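Local coordinates for protein cytochrome c class I (PDB 4XXL) that binds a covalently attached heme c and probably shuttles electrons as a class I cytochrome c during lithoautotrophic growth, at residues Glu72-Ile76 with Ile107-Asp112. Residues are numbered along the deposited sequence; the frame is centred on the assembly and turned at random.
Sequences EAKLI and IKNLVD. With HEC (heme c), chain B.
Glu72 reaches from helix 71-81 across to Lys108 and Asp112 on helix 104-115. With CG anti to the backbone N (chi1 -174°), the extended chain leaves its own helix at full length. CB has no close partner in 107-112, CG passes Val111 CG1 at 4.1 Å, and CD comes up against Asp112 OD1 at 3.3 Å. At the tip, OE2 lies 3.4 Å from Lys108 CE, and OE1 accepts a hydrogen bond from Lys108 NZ at 3.0 Å. The ammonium meets the syn side of OE1, 33° out of the carboxylate plane. Lys108 NZ also donates to the syn lone pair of Asp112 OD2, so that one cation bridges two carboxylates. These lie nearly coplanar, with Glu72 OE1 2.5 Å from Asp112 OD1. On the heme side of this network, in the helical cytochrome c fold, the axes of 72-76 and 107-112 pass within 9.5 Å of each other, and the C-terminal helix brings Val111 between Leu75 and Ile76. Val111 CG1 rests on Leu75 CB at 3.6 Å, while CG2 meets Ile76 CG1 at 3.9 Å, Ile76 and Val111 crossing at about a right angle. Beyond CB, Leu75 turns to the heme, where CD2 touches methyl CMA; from the other helix Leu110 CD2 packs on methyl CMB. Leu75 also packs against Val61 and Tyr65 of helix 58-65, and Tyr65 OH hydrogen-bonds to the heme.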
loop_
_atom_site.group_PDB
_atom_site.type_symbol
_atom_site.label_atom_id
_atom_site.label_comp_id
_atom_site.label_asym_id
_atom_site.label_seq_id
_atom_site.Cartn_x
_atom_site.Cartn_y
_atom_site.Cartn_z
ATOM N N GLU A 72 4.947 -1.920 9.516
ATOM C CA GLU A 72 5.064 -2.931 8.464
ATOM C C GLU A 72 4.054 -4.062 8.588
ATOM O O GLU A 72 3.373 -4.431 7.632
ATOM C CB GLU A 72 6.475 -3.550 8.502
ATOM C CG GLU A 72 6.833 -4.536 7.379
ATOM C CD GLU A 72 8.244 -5.107 7.540
ATOM O OE1 GLU A 72 9.183 -4.661 6.877
ATOM O OE2 GLU A 72 8.433 -6.039 8.365
ATOM N N ALA A 73 3.914 -4.595 9.796
ATOM C CA ALA A 73 2.972 -5.694 9.980
ATOM C C ALA A 73 1.532 -5.208 9.667
ATOM O O ALA A 73 0.704 -5.935 9.088
ATOM C CB ALA A 73 3.031 -6.226 11.390
ATOM N N LYS A 74 1.229 -3.961 10.089
ATOM C CA LYS A 74 -0.119 -3.428 9.862
ATOM C C LYS A 74 -0.457 -3.292 8.385
ATOM O O LYS A 74 -1.614 -3.566 8.010
ATOM C CB LYS A 74 -0.353 -2.070 10.502
ATOM C CG LYS A 74 -0.547 -2.101 12.007
ATOM C CD LYS A 74 -2.017 -2.075 12.411
ATOM C CE LYS A 74 -2.262 -1.114 13.582
ATOM N NZ LYS A 74 -2.035 -1.743 14.916
ATOM N N LEU A 75 0.508 -2.821 7.598
ATOM C CA LEU A 75 0.227 -2.647 6.157
ATOM C C LEU A 75 0.282 -3.987 5.418
ATOM O O LEU A 75 -0.480 -4.192 4.455
ATOM C CB LEU A 75 1.156 -1.625 5.472
ATOM C CG LEU A 75 0.957 -0.125 5.842
ATOM C CD1 LEU A 75 1.717 0.776 4.905
ATOM C CD2 LEU A 75 -0.540 0.264 5.827
ATOM N N ILE A 76 1.132 -4.897 5.866
ATOM C CA ILE A 76 1.095 -6.273 5.273
ATOM C C ILE A 76 -0.298 -6.882 5.508
ATOM O O ILE A 76 -0.886 -7.465 4.568
ATOM C CB ILE A 76 2.202 -7.207 5.809
ATOM C CG1 ILE A 76 3.533 -6.699 5.291
ATOM C CG2 ILE A 76 1.906 -8.656 5.407
ATOM C CD1 ILE A 76 4.769 -7.387 5.883
ATOM N N ILE A 107 5.746 -8.758 -1.142
ATOM C CA ILE A 107 4.695 -7.959 -0.476
ATOM C C ILE A 107 5.386 -7.093 0.585
ATOM O O ILE A 107 5.139 -5.879 0.692
ATOM C CB ILE A 107 3.631 -8.848 0.102
ATOM C CG1 ILE A 107 2.758 -9.407 -1.009
ATOM C CG2 ILE A 107 2.737 -8.085 1.063
ATOM C CD1 ILE A 107 1.873 -10.578 -0.637
ATOM N N LYS A 108 6.292 -7.694 1.351
ATOM C CA LYS A 108 7.071 -6.966 2.380
ATOM C C LYS A 108 7.861 -5.805 1.744
ATOM O O LYS A 108 7.961 -4.715 2.264
ATOM C CB LYS A 108 8.025 -7.918 3.147
ATOM C CG LYS A 108 8.798 -7.245 4.264
ATOM C CD LYS A 108 9.694 -8.224 5.030
ATOM C CE LYS A 108 10.508 -7.596 6.141
ATOM N NZ LYS A 108 11.327 -6.431 5.671
ATOM N N ASN A 109 8.513 -6.095 0.625
ATOM C CA ASN A 109 9.296 -5.071 -0.038
ATOM C C ASN A 109 8.417 -3.924 -0.538
ATOM O O ASN A 109 8.777 -2.727 -0.404
ATOM C CB ASN A 109 10.061 -5.696 -1.214
ATOM C CG ASN A 109 10.890 -4.698 -1.941
ATOM O OD1 ASN A 109 11.854 -4.193 -1.405
ATOM N ND2 ASN A 109 10.487 -4.379 -3.156
ATOM N N LEU A 110 7.230 -4.239 -1.012
ATOM C CA LEU A 110 6.320 -3.173 -1.440
ATOM C C LEU A 110 5.838 -2.294 -0.236
ATOM O O LEU A 110 5.869 -1.065 -0.327
ATOM C CB LEU A 110 5.094 -3.725 -2.124
ATOM C CG LEU A 110 3.959 -2.743 -2.422
ATOM C CD1 LEU A 110 4.378 -1.558 -3.269
ATOM C CD2 LEU A 110 2.879 -3.486 -3.166
ATOM N N VAL A 111 5.482 -2.911 0.879
ATOM C CA VAL A 111 5.116 -2.208 2.102
ATOM C C VAL A 111 6.257 -1.326 2.547
ATOM O O VAL A 111 6.079 -0.167 2.922
ATOM C CB VAL A 111 4.652 -3.215 3.187
ATOM C CG1 VAL A 111 4.531 -2.564 4.595
ATOM C CG2 VAL A 111 3.270 -3.752 2.768
ATOM N N ASP A 112 7.458 -1.886 2.541
ATOM C CA ASP A 112 8.625 -1.131 3.015
ATOM C C ASP A 112 8.863 0.112 2.134
ATOM O O ASP A 112 9.192 1.211 2.624
ATOM C CB ASP A 112 9.884 -1.985 3.116
ATOM C CG ASP A 112 9.814 -3.042 4.195
ATOM O OD1 ASP A 112 8.980 -2.934 5.111
ATOM O OD2 ASP A 112 10.630 -3.958 4.130
HETATM FE FE HEC B . -5.372 0.919 -1.497
HETATM C CHA HEC B . -5.978 2.506 1.539
HETATM C CHB HEC B . -2.162 0.161 -0.479
HETATM C CHC HEC B . -4.967 -1.078 -4.284
HETATM C CHD HEC B . -8.234 2.164 -2.768
HETATM N NA HEC B . -4.317 1.239 0.245
HETATM C C1A HEC B . -4.720 1.968 1.306
HETATM C C2A HEC B . -3.615 2.067 2.190
HETATM C C3A HEC B . -2.558 1.424 1.592
HETATM C C4A HEC B . -3.006 0.903 0.347
HETATM C CMA HEC B . -1.150 1.290 2.086
HETATM C CAA HEC B . -3.678 2.791 3.535
HETATM C CBA HEC B . -4.166 1.829 4.594
HETATM C CGA HEC B . -4.145 2.400 6.002
HETATM O O1A HEC B . -4.059 3.625 6.172
HETATM O O2A HEC B . -4.084 1.590 6.987
HETATM N NB HEC B . -3.878 -0.218 -2.251
HETATM C C1B HEC B . -2.640 -0.398 -1.676
HETATM C C2B HEC B . -1.869 -1.281 -2.492
HETATM C C3B HEC B . -2.607 -1.665 -3.546
HETATM C C4B HEC B . -3.902 -1.011 -3.401
HETATM C CMB HEC B . -0.470 -1.724 -2.170
HETATM C CAB HEC B . -2.326 -2.649 -4.612
HETATM C CBB HEC B . -2.141 -3.935 -4.053
HETATM N NC HEC B . -6.437 0.640 -3.257
HETATM C C1C HEC B . -6.057 -0.259 -4.200
HETATM C C2C HEC B . -6.991 -0.080 -5.240
HETATM C C3C HEC B . -7.908 0.900 -4.915
HETATM C C4C HEC B . -7.533 1.300 -3.598
HETATM C CMC HEC B . -6.879 -0.810 -6.527
HETATM C CAC HEC B . -9.047 1.428 -5.775
HETATM C CBC HEC B . -9.974 0.523 -6.306
HETATM N ND HEC B . -6.799 2.013 -0.749
HETATM C C1D HEC B . -7.908 2.475 -1.426
HETATM C C2D HEC B . -8.784 3.286 -0.543
HETATM C C3D HEC B . -8.145 3.356 0.617
HETATM C C4D HEC B . -6.884 2.600 0.492
HETATM C CMD HEC B . -10.071 3.906 -0.932
HETATM C CAD HEC B . -8.583 4.131 1.872
HETATM C CBD HEC B . -9.411 3.265 2.775
HETATM C CGD HEC B . -9.918 3.936 4.057
HETATM O O1D HEC B . -9.368 4.962 4.562
HETATM O O2D HEC B . -10.878 3.381 4.655
#